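Local structure of ESX-1 secretion-associated protein EspB (Mycobacterium marinum, 7P0Z) at residues Q50-Y61 against L271-P279; F154-L165 against A201-N212. The protein is secreted in association with the mycobacterial ESX-1 (type VII) system and assembles into a seven-subunit, channel-like oligomer, probably with a role in protein transport. One frame throughout, in Å; residues are numbered along the deposited sequence.

Contact 1 (Q50-Y61 against L271-P279); sequences QLAVSADNVRLY and LEPVNPPKP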
loop_
_atom_site.group_PDB
_atom_site.type_symbol
_atom_site.label_atom_id
_atom_site.label_comp_id
_atom_site.label_asym_id
_atom_site.label_seq_id
_atom_site.Cartn_x
_atom_site.Cartn_y
_atom_site.Cartn_z
ATOM N N GLN A 50 -29.207 -12.710 1.440
ATOM C CA GLN A 50 -28.112 -12.275 0.590
ATOM C C GLN A 50 -27.527 -13.443 -0.186
ATOM O O GLN A 50 -27.271 -13.331 -1.386
ATOM C CB GLN A 50 -27.035 -11.603 1.432
ATOM C CG GLN A 50 -25.823 -11.117 0.654
ATOM C CD GLN A 50 -26.165 -10.126 -0.436
ATOM O OE1 GLN A 50 -26.430 -8.970 -0.165
ATOM N NE2 GLN A 50 -26.161 -10.577 -1.667
ATOM N N LEU A 51 -27.328 -14.578 0.481
ATOM C CA LEU A 51 -26.835 -15.764 -0.202
ATOM C C LEU A 51 -27.798 -16.244 -1.269
ATOM O O LEU A 51 -27.378 -16.626 -2.362
ATOM C CB LEU A 51 -26.569 -16.883 0.792
ATOM C CG LEU A 51 -25.264 -16.753 1.553
ATOM C CD1 LEU A 51 -25.111 -17.874 2.540
ATOM C CD2 LEU A 51 -24.118 -16.745 0.582
ATOM N N ALA A 52 -29.088 -16.261 -0.969
ATOM C CA ALA A 52 -30.044 -16.716 -1.964
ATOM C C ALA A 52 -30.013 -15.828 -3.196
ATOM O O ALA A 52 -30.034 -16.319 -4.330
ATOM C CB ALA A 52 -31.440 -16.762 -1.363
ATOM N N VAL A 53 -29.938 -14.518 -2.992
ATOM C CA VAL A 53 -29.913 -13.597 -4.115
ATOM C C VAL A 53 -28.634 -13.761 -4.918
ATOM O O VAL A 53 -28.659 -13.755 -6.153
ATOM C CB VAL A 53 -30.096 -12.153 -3.622
ATOM C CG1 VAL A 53 -30.027 -11.206 -4.770
ATOM C CG2 VAL A 53 -31.432 -12.009 -2.973
ATOM N N SER A 54 -27.503 -13.903 -4.244
ATOM C CA SER A 54 -26.254 -14.111 -4.958
ATOM C C SER A 54 -26.290 -15.393 -5.774
ATOM O O SER A 54 -25.798 -15.431 -6.905
ATOM C CB SER A 54 -25.097 -14.138 -3.976
ATOM O OG SER A 54 -24.702 -12.836 -3.635
ATOM N N ALA A 55 -26.871 -16.452 -5.219
ATOM C CA ALA A 55 -26.981 -17.696 -5.960
ATOM C C ALA A 55 -27.841 -17.528 -7.203
ATOM O O ALA A 55 -27.476 -17.995 -8.288
ATOM C CB ALA A 55 -27.546 -18.789 -5.065
ATOM N N ASP A 56 -28.986 -16.868 -7.061
ATOM C CA ASP A 56 -29.828 -16.592 -8.217
ATOM C C ASP A 56 -29.079 -15.807 -9.284
ATOM O O ASP A 56 -29.197 -16.093 -10.480
ATOM C CB ASP A 56 -31.070 -15.829 -7.784
ATOM C CG ASP A 56 -32.113 -16.722 -7.194
ATOM O OD1 ASP A 56 -32.195 -17.886 -7.616
ATOM O OD2 ASP A 56 -32.852 -16.275 -6.304
ATOM N N ASN A 57 -28.306 -14.818 -8.874
ATOM C CA ASN A 57 -27.617 -13.998 -9.853
ATOM C C ASN A 57 -26.538 -14.786 -10.576
ATOM O O ASN A 57 -26.341 -14.625 -11.789
ATOM C CB ASN A 57 -27.062 -12.763 -9.157
ATOM C CG ASN A 57 -28.146 -11.764 -8.839
ATOM O OD1 ASN A 57 -29.326 -12.058 -8.978
ATOM N ND2 ASN A 57 -27.757 -10.591 -8.381
ATOM N N VAL A 58 -25.850 -15.663 -9.859
ATOM C CA VAL A 58 -24.855 -16.505 -10.498
ATOM C C VAL A 58 -25.512 -17.449 -11.500
ATOM O O VAL A 58 -25.002 -17.654 -12.605
ATOM C CB VAL A 58 -24.044 -17.260 -9.436
ATOM C CG1 VAL A 58 -23.288 -18.411 -10.055
ATOM C CG2 VAL A 58 -23.104 -16.318 -8.742
ATOM N N ARG A 59 -26.658 -18.020 -11.143
ATOM C CA ARG A 59 -27.338 -18.911 -12.075
ATOM C C ARG A 59 -27.756 -18.173 -13.343
ATOM O O ARG A 59 -27.628 -18.696 -14.462
ATOM C CB ARG A 59 -28.542 -19.557 -11.393
ATOM C CG ARG A 59 -28.158 -20.688 -10.478
ATOM C CD ARG A 59 -29.343 -21.423 -9.920
ATOM N NE ARG A 59 -30.088 -20.603 -8.981
ATOM C CZ ARG A 59 -29.977 -20.681 -7.663
ATOM N NH1 ARG A 59 -29.160 -21.548 -7.103
ATOM N NH2 ARG A 59 -30.695 -19.886 -6.906
ATOM N N LEU A 60 -28.235 -16.946 -13.185
ATOM C CA LEU A 60 -28.604 -16.131 -14.330
ATOM C C LEU A 60 -27.423 -15.897 -15.266
ATOM O O LEU A 60 -27.531 -16.049 -16.494
ATOM C CB LEU A 60 -29.152 -14.814 -13.822
ATOM C CG LEU A 60 -29.759 -13.904 -14.864
ATOM C CD1 LEU A 60 -31.119 -14.419 -15.222
ATOM C CD2 LEU A 60 -29.830 -12.531 -14.297
ATOM N N TYR A 61 -26.281 -15.528 -14.713
ATOM C CA TYR A 61 -25.148 -15.302 -15.594
ATOM C C TYR A 61 -24.642 -16.590 -16.226
ATOM O O TYR A 61 -24.050 -16.559 -17.307
ATOM C CB TYR A 61 -24.041 -14.600 -14.846
ATOM C CG TYR A 61 -24.274 -13.149 -14.868
ATOM C CD1 TYR A 61 -25.095 -12.563 -13.937
ATOM C CD2 TYR A 61 -23.723 -12.359 -15.852
ATOM C CE1 TYR A 61 -25.336 -11.248 -13.959
ATOM C CE2 TYR A 61 -23.962 -11.034 -15.887
ATOM C CZ TYR A 61 -24.765 -10.482 -14.935
ATOM O OH TYR A 61 -25.013 -9.150 -14.957
ATOM N N LEU A 271 -22.863 -9.907 4.601
ATOM C CA LEU A 271 -22.178 -10.551 3.496
ATOM C C LEU A 271 -22.115 -9.661 2.273
ATOM O O LEU A 271 -23.061 -8.942 1.964
ATOM C CB LEU A 271 -22.859 -11.859 3.135
ATOM C CG LEU A 271 -22.716 -12.863 4.263
ATOM C CD1 LEU A 271 -23.424 -14.146 3.917
ATOM C CD2 LEU A 271 -21.250 -13.099 4.525
ATOM N N GLU A 272 -20.992 -9.709 1.596
ATOM C CA GLU A 272 -20.853 -9.004 0.343
ATOM C C GLU A 272 -21.756 -9.625 -0.716
ATOM O O GLU A 272 -21.867 -10.842 -0.799
ATOM C CB GLU A 272 -19.420 -9.061 -0.131
ATOM C CG GLU A 272 -18.511 -8.246 0.694
ATOM C CD GLU A 272 -18.562 -6.801 0.311
ATOM O OE1 GLU A 272 -17.874 -6.409 -0.657
ATOM O OE2 GLU A 272 -19.305 -6.053 0.966
ATOM N N PRO A 273 -22.413 -8.823 -1.531
ATOM C CA PRO A 273 -23.072 -9.367 -2.715
ATOM C C PRO A 273 -22.055 -9.832 -3.737
ATOM O O PRO A 273 -20.903 -9.411 -3.752
ATOM C CB PRO A 273 -23.879 -8.186 -3.238
ATOM C CG PRO A 273 -23.171 -7.021 -2.742
ATOM C CD PRO A 273 -22.583 -7.371 -1.434
ATOM N N VAL A 274 -22.497 -10.723 -4.603
ATOM C CA VAL A 274 -21.659 -11.295 -5.643
ATOM C C VAL A 274 -22.229 -10.852 -6.973
ATOM O O VAL A 274 -23.323 -11.281 -7.335
ATOM C CB VAL A 274 -21.624 -12.824 -5.557
ATOM C CG1 VAL A 274 -20.761 -13.400 -6.644
ATOM C CG2 VAL A 274 -21.120 -13.253 -4.219
ATOM N N ASN A 275 -21.509 -10.007 -7.709
ATOM C CA ASN A 275 -22.004 -9.679 -9.037
ATOM C C ASN A 275 -21.128 -10.293 -10.109
ATOM O O ASN A 275 -19.949 -9.950 -10.237
ATOM C CB ASN A 275 -22.160 -8.185 -9.291
ATOM C CG ASN A 275 -20.923 -7.420 -9.091
ATOM O OD1 ASN A 275 -19.934 -7.928 -8.586
ATOM N ND2 ASN A 275 -20.919 -6.203 -9.597
ATOM N N PRO A 276 -21.682 -11.189 -10.903
ATOM C CA PRO A 276 -20.913 -11.837 -11.950
ATOM C C PRO A 276 -20.732 -10.914 -13.134
ATOM O O PRO A 276 -21.666 -10.203 -13.517
ATOM C CB PRO A 276 -21.785 -13.037 -12.329
ATOM C CG PRO A 276 -22.877 -13.067 -11.330
ATOM C CD PRO A 276 -23.046 -11.711 -10.819
ATOM N N PRO A 277 -19.557 -10.891 -13.735
ATOM C CA PRO A 277 -19.406 -10.176 -15.000
ATOM C C PRO A 277 -20.132 -10.920 -16.096
ATOM O O PRO A 277 -20.282 -12.137 -16.055
ATOM C CB PRO A 277 -17.900 -10.183 -15.228
ATOM C CG PRO A 277 -17.455 -11.411 -14.558
ATOM C CD PRO A 277 -18.358 -11.660 -13.396
ATOM N N LYS A 278 -20.608 -10.183 -17.074
ATOM C CA LYS A 278 -21.235 -10.853 -18.185
ATOM C C LYS A 278 -20.161 -11.498 -19.047
ATOM O O LYS A 278 -19.021 -11.039 -19.080
ATOM C CB LYS A 278 -22.052 -9.893 -19.019
ATOM C CG LYS A 278 -21.258 -8.831 -19.665
ATOM C CD LYS A 278 -22.198 -7.966 -20.431
ATOM C CE LYS A 278 -22.841 -8.764 -21.533
ATOM N NZ LYS A 278 -23.787 -7.978 -22.341
ATOM N N PRO A 279 -20.489 -12.592 -19.718
ATOM C CA PRO A 279 -19.489 -13.277 -20.511
ATOM C C PRO A 279 -19.082 -12.442 -21.708
ATOM O O PRO A 279 -19.900 -11.697 -22.268
ATOM C CB PRO A 279 -20.204 -14.569 -20.936
ATOM C CG PRO A 279 -21.645 -14.260 -20.812
ATOM C CD PRO A 279 -21.770 -13.305 -19.695
#
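Pro-276 lies over one face of the Tyr-61 ring: its CB is 4.0 Å from the ring centroid and 28° off the normal, a CH-pi contact, and its CG comes to 3.5 Å from Tyr-61 CD1. The carbonyl O of Pro-276 hangs over the rim of the ring, 3.4 Å from Tyr-61 CE2, while Lys-278 meets the ring edge with CA and CB. Further along, the backbone N of Val-274 donates to Ser-54 OG across 3.2 Å, a bent bond with an N-H...O angle of 138°. Gln-50 crosses Pro-273 at a slant, its NE2 3.5 Å from Pro-273 CA. Val-58 CG2 packs on Val-274 CG1 and Pro-276 CG, and Leu-51 CG stands 4.0 Å from Leu-271 CD1. An extended, proline-rich tail thus runs along helix 42-81 without regular secondary structure, laying a segment of the PPE range, after helix 244-268, against a helix of the PE range. The Gln-50 chain, bent at chi2 (58°), brings NE2 near Ser-54 OG, to which it gives a weak hydrogen bond. The same amide nitrogen also donates to Gln-166 OE1 of a neighbouring subunit. Helix 181-224 holds the tail from another direction, Trp-196 NE1 donating to Pro-277 O.

Contact 2 (F154-L165 against A201-N212); sequences FADGWNNFNLSL and AKLSASLAKQAN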
loop_
_atom_site.group_PDB
_atom_site.type_symbol
_atom_site.label_atom_id
_atom_site.label_comp_id
_atom_site.label_asym_id
_atom_site.label_seq_id
_atom_site.Cartn_x
_atom_site.Cartn_y
_atom_site.Cartn_z
ATOM N N PHE A 154 -25.633 -26.103 1.147
ATOM C CA PHE A 154 -25.442 -25.076 0.137
ATOM C C PHE A 154 -23.978 -24.961 -0.257
ATOM O O PHE A 154 -23.635 -24.945 -1.445
ATOM C CB PHE A 154 -25.963 -23.763 0.705
ATOM C CG PHE A 154 -25.888 -22.609 -0.222
ATOM C CD1 PHE A 154 -26.915 -22.339 -1.092
ATOM C CD2 PHE A 154 -24.803 -21.768 -0.203
ATOM C CE1 PHE A 154 -26.853 -21.268 -1.931
ATOM C CE2 PHE A 154 -24.734 -20.700 -1.042
ATOM C CZ PHE A 154 -25.766 -20.444 -1.910
ATOM N N ALA A 155 -23.101 -24.880 0.734
ATOM C CA ALA A 155 -21.684 -24.720 0.455
ATOM C C ALA A 155 -21.118 -25.929 -0.267
ATOM O O ALA A 155 -20.287 -25.785 -1.161
ATOM C CB ALA A 155 -20.921 -24.468 1.746
ATOM N N ASP A 156 -21.534 -27.127 0.125
ATOM C CA ASP A 156 -21.056 -28.316 -0.557
ATOM C C ASP A 156 -21.464 -28.297 -2.014
ATOM O O ASP A 156 -20.653 -28.580 -2.898
ATOM C CB ASP A 156 -21.593 -29.570 0.112
ATOM C CG ASP A 156 -20.944 -29.837 1.425
ATOM O OD1 ASP A 156 -19.872 -29.259 1.685
ATOM O OD2 ASP A 156 -21.506 -30.629 2.207
ATOM N N GLY A 157 -22.725 -27.979 -2.279
ATOM C CA GLY A 157 -23.175 -27.918 -3.651
ATOM C C GLY A 157 -22.384 -26.919 -4.470
ATOM O O GLY A 157 -21.972 -27.207 -5.594
ATOM N N TRP A 158 -22.123 -25.752 -3.905
ATOM C CA TRP A 158 -21.421 -24.760 -4.695
ATOM C C TRP A 158 -19.937 -25.070 -4.843
ATOM O O TRP A 158 -19.351 -24.736 -5.869
ATOM C CB TRP A 158 -21.656 -23.371 -4.114
ATOM C CG TRP A 158 -22.978 -22.864 -4.538
ATOM C CD1 TRP A 158 -24.095 -22.785 -3.784
ATOM C CD2 TRP A 158 -23.343 -22.424 -5.839
ATOM N NE1 TRP A 158 -25.133 -22.307 -4.519
ATOM C CE2 TRP A 158 -24.697 -22.071 -5.790
ATOM C CE3 TRP A 158 -22.653 -22.284 -7.041
ATOM C CZ2 TRP A 158 -25.376 -21.592 -6.890
ATOM C CZ3 TRP A 158 -23.323 -21.807 -8.126
ATOM C CH2 TRP A 158 -24.675 -21.462 -8.048
ATOM N N ASN A 159 -19.311 -25.721 -3.866
ATOM C CA ASN A 159 -17.946 -26.189 -4.066
ATOM C C ASN A 159 -17.871 -27.259 -5.139
ATOM O O ASN A 159 -16.939 -27.270 -5.953
ATOM C CB ASN A 159 -17.366 -26.712 -2.766
ATOM C CG ASN A 159 -16.452 -25.742 -2.124
ATOM O OD1 ASN A 159 -15.612 -25.148 -2.783
ATOM N ND2 ASN A 159 -16.588 -25.571 -0.827
ATOM N N ASN A 160 -18.830 -28.176 -5.152
ATOM C CA ASN A 160 -18.857 -29.158 -6.219
ATOM C C ASN A 160 -18.983 -28.476 -7.563
ATOM O O ASN A 160 -18.320 -28.865 -8.523
ATOM C CB ASN A 160 -19.999 -30.139 -6.023
ATOM C CG ASN A 160 -19.770 -31.054 -4.881
ATOM O OD1 ASN A 160 -18.645 -31.286 -4.474
ATOM N ND2 ASN A 160 -20.845 -31.587 -4.342
ATOM N N PHE A 161 -19.829 -27.456 -7.648
ATOM C CA PHE A 161 -19.978 -26.750 -8.908
ATOM C C PHE A 161 -18.689 -26.051 -9.321
ATOM O O PHE A 161 -18.319 -26.073 -10.495
ATOM C CB PHE A 161 -21.123 -25.750 -8.827
ATOM C CG PHE A 161 -21.526 -25.231 -10.153
ATOM C CD1 PHE A 161 -22.081 -26.074 -11.089
ATOM C CD2 PHE A 161 -21.268 -23.925 -10.504
ATOM C CE1 PHE A 161 -22.415 -25.611 -12.321
ATOM C CE2 PHE A 161 -21.607 -23.462 -11.741
ATOM C CZ PHE A 161 -22.181 -24.305 -12.650
ATOM N N ASN A 162 -18.028 -25.386 -8.382
ATOM C CA ASN A 162 -16.691 -24.844 -8.604
ATOM C C ASN A 162 -15.772 -25.857 -9.276
ATOM O O ASN A 162 -15.187 -25.599 -10.334
ATOM C CB ASN A 162 -16.113 -24.418 -7.261
ATOM C CG ASN A 162 -14.708 -23.919 -7.358
ATOM O OD1 ASN A 162 -14.243 -23.515 -8.404
ATOM N ND2 ASN A 162 -13.986 -24.041 -6.271
ATOM N N LEU A 163 -15.630 -27.021 -8.655
ATOM C CA LEU A 163 -14.711 -28.010 -9.194
ATOM C C LEU A 163 -15.157 -28.507 -10.557
ATOM O O LEU A 163 -14.332 -28.707 -11.453
ATOM C CB LEU A 163 -14.567 -29.171 -8.227
ATOM C CG LEU A 163 -13.936 -28.776 -6.905
ATOM C CD1 LEU A 163 -13.767 -30.002 -6.053
ATOM C CD2 LEU A 163 -12.603 -28.098 -7.132
ATOM N N SER A 164 -16.450 -28.722 -10.737
ATOM C CA SER A 164 -16.889 -29.289 -11.994
ATOM C C SER A 164 -16.795 -28.279 -13.130
ATOM O O SER A 164 -16.604 -28.671 -14.280
ATOM C CB SER A 164 -18.289 -29.852 -11.845
ATOM O OG SER A 164 -19.197 -28.847 -11.517
ATOM N N LEU A 165 -16.909 -26.990 -12.841
ATOM C CA LEU A 165 -16.589 -25.997 -13.855
ATOM C C LEU A 165 -15.114 -26.032 -14.198
ATOM O O LEU A 165 -14.742 -25.995 -15.370
ATOM C CB LEU A 165 -16.966 -24.601 -13.389
ATOM C CG LEU A 165 -18.418 -24.168 -13.348
ATOM C CD1 LEU A 165 -18.466 -22.712 -12.937
ATOM C CD2 LEU A 165 -19.065 -24.368 -14.683
ATOM N N ALA A 201 -16.193 -19.884 -11.817
ATOM C CA ALA A 201 -15.875 -20.895 -10.825
ATOM C C ALA A 201 -15.354 -20.254 -9.556
ATOM O O ALA A 201 -15.683 -20.684 -8.448
ATOM C CB ALA A 201 -14.858 -21.875 -11.388
ATOM N N LYS A 202 -14.533 -19.227 -9.703
ATOM C CA LYS A 202 -14.024 -18.515 -8.547
ATOM C C LYS A 202 -15.153 -17.863 -7.760
ATOM O O LYS A 202 -15.143 -17.850 -6.528
ATOM C CB LYS A 202 -13.016 -17.491 -9.023
ATOM C CG LYS A 202 -12.238 -16.850 -7.973
ATOM C CD LYS A 202 -11.263 -15.926 -8.609
ATOM C CE LYS A 202 -10.129 -16.685 -9.271
ATOM N NZ LYS A 202 -9.196 -17.304 -8.301
ATOM N N LEU A 203 -16.142 -17.324 -8.459
ATOM C CA LEU A 203 -17.293 -16.752 -7.777
ATOM C C LEU A 203 -18.101 -17.819 -7.058
ATOM O O LEU A 203 -18.590 -17.595 -5.949
ATOM C CB LEU A 203 -18.170 -16.015 -8.774
ATOM C CG LEU A 203 -17.555 -14.738 -9.319
ATOM C CD1 LEU A 203 -18.531 -14.063 -10.264
ATOM C CD2 LEU A 203 -17.145 -13.822 -8.213
ATOM N N SER A 204 -18.276 -18.975 -7.683
ATOM C CA SER A 204 -18.930 -20.084 -7.006
ATOM C C SER A 204 -18.188 -20.465 -5.739
ATOM O O SER A 204 -18.798 -20.743 -4.701
ATOM C CB SER A 204 -19.013 -21.286 -7.937
ATOM O OG SER A 204 -19.554 -20.923 -9.180
ATOM N N ALA A 205 -16.867 -20.502 -5.816
ATOM C CA ALA A 205 -16.079 -20.813 -4.641
ATOM C C ALA A 205 -16.300 -19.783 -3.552
ATOM O O ALA A 205 -16.440 -20.134 -2.384
ATOM C CB ALA A 205 -14.605 -20.898 -5.000
ATOM N N SER A 206 -16.321 -18.511 -3.913
ATOM C CA SER A 206 -16.520 -17.487 -2.906
ATOM C C SER A 206 -17.906 -17.590 -2.289
ATOM O O SER A 206 -18.092 -17.303 -1.103
ATOM C CB SER A 206 -16.291 -16.116 -3.517
ATOM O OG SER A 206 -17.475 -15.620 -4.083
ATOM N N LEU A 207 -18.876 -18.019 -3.076
ATOM C CA LEU A 207 -20.208 -18.258 -2.555
ATOM C C LEU A 207 -20.187 -19.345 -1.488
ATOM O O LEU A 207 -20.726 -19.178 -0.385
ATOM C CB LEU A 207 -21.102 -18.657 -3.713
ATOM C CG LEU A 207 -22.595 -18.569 -3.569
ATOM C CD1 LEU A 207 -22.960 -17.109 -3.428
ATOM C CD2 LEU A 207 -23.227 -19.160 -4.788
ATOM N N ALA A 208 -19.553 -20.470 -1.801
ATOM C CA ALA A 208 -19.469 -21.550 -0.827
ATOM C C ALA A 208 -18.676 -21.117 0.392
ATOM O O ALA A 208 -18.990 -21.500 1.522
ATOM C CB ALA A 208 -18.844 -22.787 -1.458
ATOM N N LYS A 209 -17.648 -20.317 0.176
ATOM C CA LYS A 209 -16.844 -19.828 1.275
ATOM C C LYS A 209 -17.673 -18.987 2.231
ATOM O O LYS A 209 -17.560 -19.127 3.450
ATOM C CB LYS A 209 -15.673 -19.035 0.721
ATOM C CG LYS A 209 -14.756 -18.557 1.757
ATOM C CD LYS A 209 -13.671 -17.710 1.192
ATOM C CE LYS A 209 -12.843 -17.133 2.312
ATOM N NZ LYS A 209 -11.792 -16.208 1.834
ATOM N N GLN A 210 -18.525 -18.119 1.697
ATOM C CA GLN A 210 -19.395 -17.330 2.552
ATOM C C GLN A 210 -20.374 -18.205 3.316
ATOM O O GLN A 210 -20.654 -17.955 4.492
ATOM C CB GLN A 210 -20.153 -16.304 1.732
ATOM C CG GLN A 210 -19.342 -15.154 1.271
ATOM C CD GLN A 210 -20.194 -14.164 0.550
ATOM O OE1 GLN A 210 -21.189 -14.528 -0.046
ATOM N NE2 GLN A 210 -19.833 -12.901 0.621
ATOM N N ALA A 211 -20.933 -19.214 2.664
ATOM C CA ALA A 211 -21.847 -20.087 3.386
ATOM C C ALA A 211 -21.144 -20.810 4.535
ATOM O O ALA A 211 -21.684 -20.918 5.642
ATOM C CB ALA A 211 -22.481 -21.086 2.430
ATOM N N ASN A 212 -19.938 -21.305 4.287
ATOM C CA ASN A 212 -19.176 -21.942 5.348
ATOM C C ASN A 212 -18.884 -20.965 6.464
ATOM O O ASN A 212 -18.904 -21.327 7.643
ATOM C CB ASN A 212 -17.880 -22.512 4.796
ATOM C CG ASN A 212 -18.071 -23.849 4.184
ATOM O OD1 ASN A 212 -18.849 -24.649 4.674
ATOM N ND2 ASN A 212 -17.362 -24.114 3.110
#
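Trp-158 and Leu-207 make a CH-pi contact: Leu-207 CD2 sits over the face of the five-membered indole ring, 3.4 Å from its centroid and 13° off the normal. The first torsion of Leu-207, with CG anti to the backbone N (chi1 -162°), sends the branch out to the indole while CG itself approaches Phe-154 CE2 at 3.9 Å. Phe-154 in turn receives Trp-158 CD1 over its own face and Ala-211 CB at its edge, the latter 3.6 Å from Phe-154 CD2.

Small residues account for the backbone proximity. Ala-208 CB lies 3.3 Å from the carbonyl O of Ala-155, and Ala-155 CB is 3.8 Å from Ala-211 CB; at the other end Leu-165 CB packs on Ala-201 CB. The axes, antiparallel at 160°, approach to 8.0 Å; both helices belong to the PPE range, in a bundle completed by helix 42-81 of the PE range.

Asparagines flank the alanines, Asn-159 ND2 against Ala-208 CB and Asn-212 OD1 against Ala-155 CB.

Knobs-into-holes packing is seen at Ser-204, whose side chain enters the hole formed by Trp-158, Phe-161, Asn-162 and Leu-165. Its OG lies at the edge of the Phe-161 ring, 3.7 Å from CD2, and is hydrogen-bonded to Met-200 O within its own helix.

With the hydroxyl of the Ser-204 knob satisfied locally, small alanines let the backbones come close, while the Trp-158 face receives Leu-207.

Overall arrangement
Contact 1 and contact 2 have centres about 12 Å apart, and helix 181-224, which carries 201-212 of contact 2, also packs against both segments of contact 1. In sequence, contact 2 is nested inside the loop that contact 1 closes. They also touch directly: Gln-210 NE2 lies 3.2 Å from Glu-272 O, a probable hydrogen bond, and Gln-210 OE1 is 3.7 Å from Leu-51 CD2; Leu-207 CD1 packs 3.7 Å from Ser-54 CB; and Leu-203 CD1 is 3.7 Å from Pro-276 CA. Trp-158 of contact 2 also touches Val-58 and Arg-59 on helix 42-81, so PE and PPE helices form one bundle with the tail laid along it. Both contacts reach neighbouring subunits of the heptamer, contact 2 through packing of Asn-159.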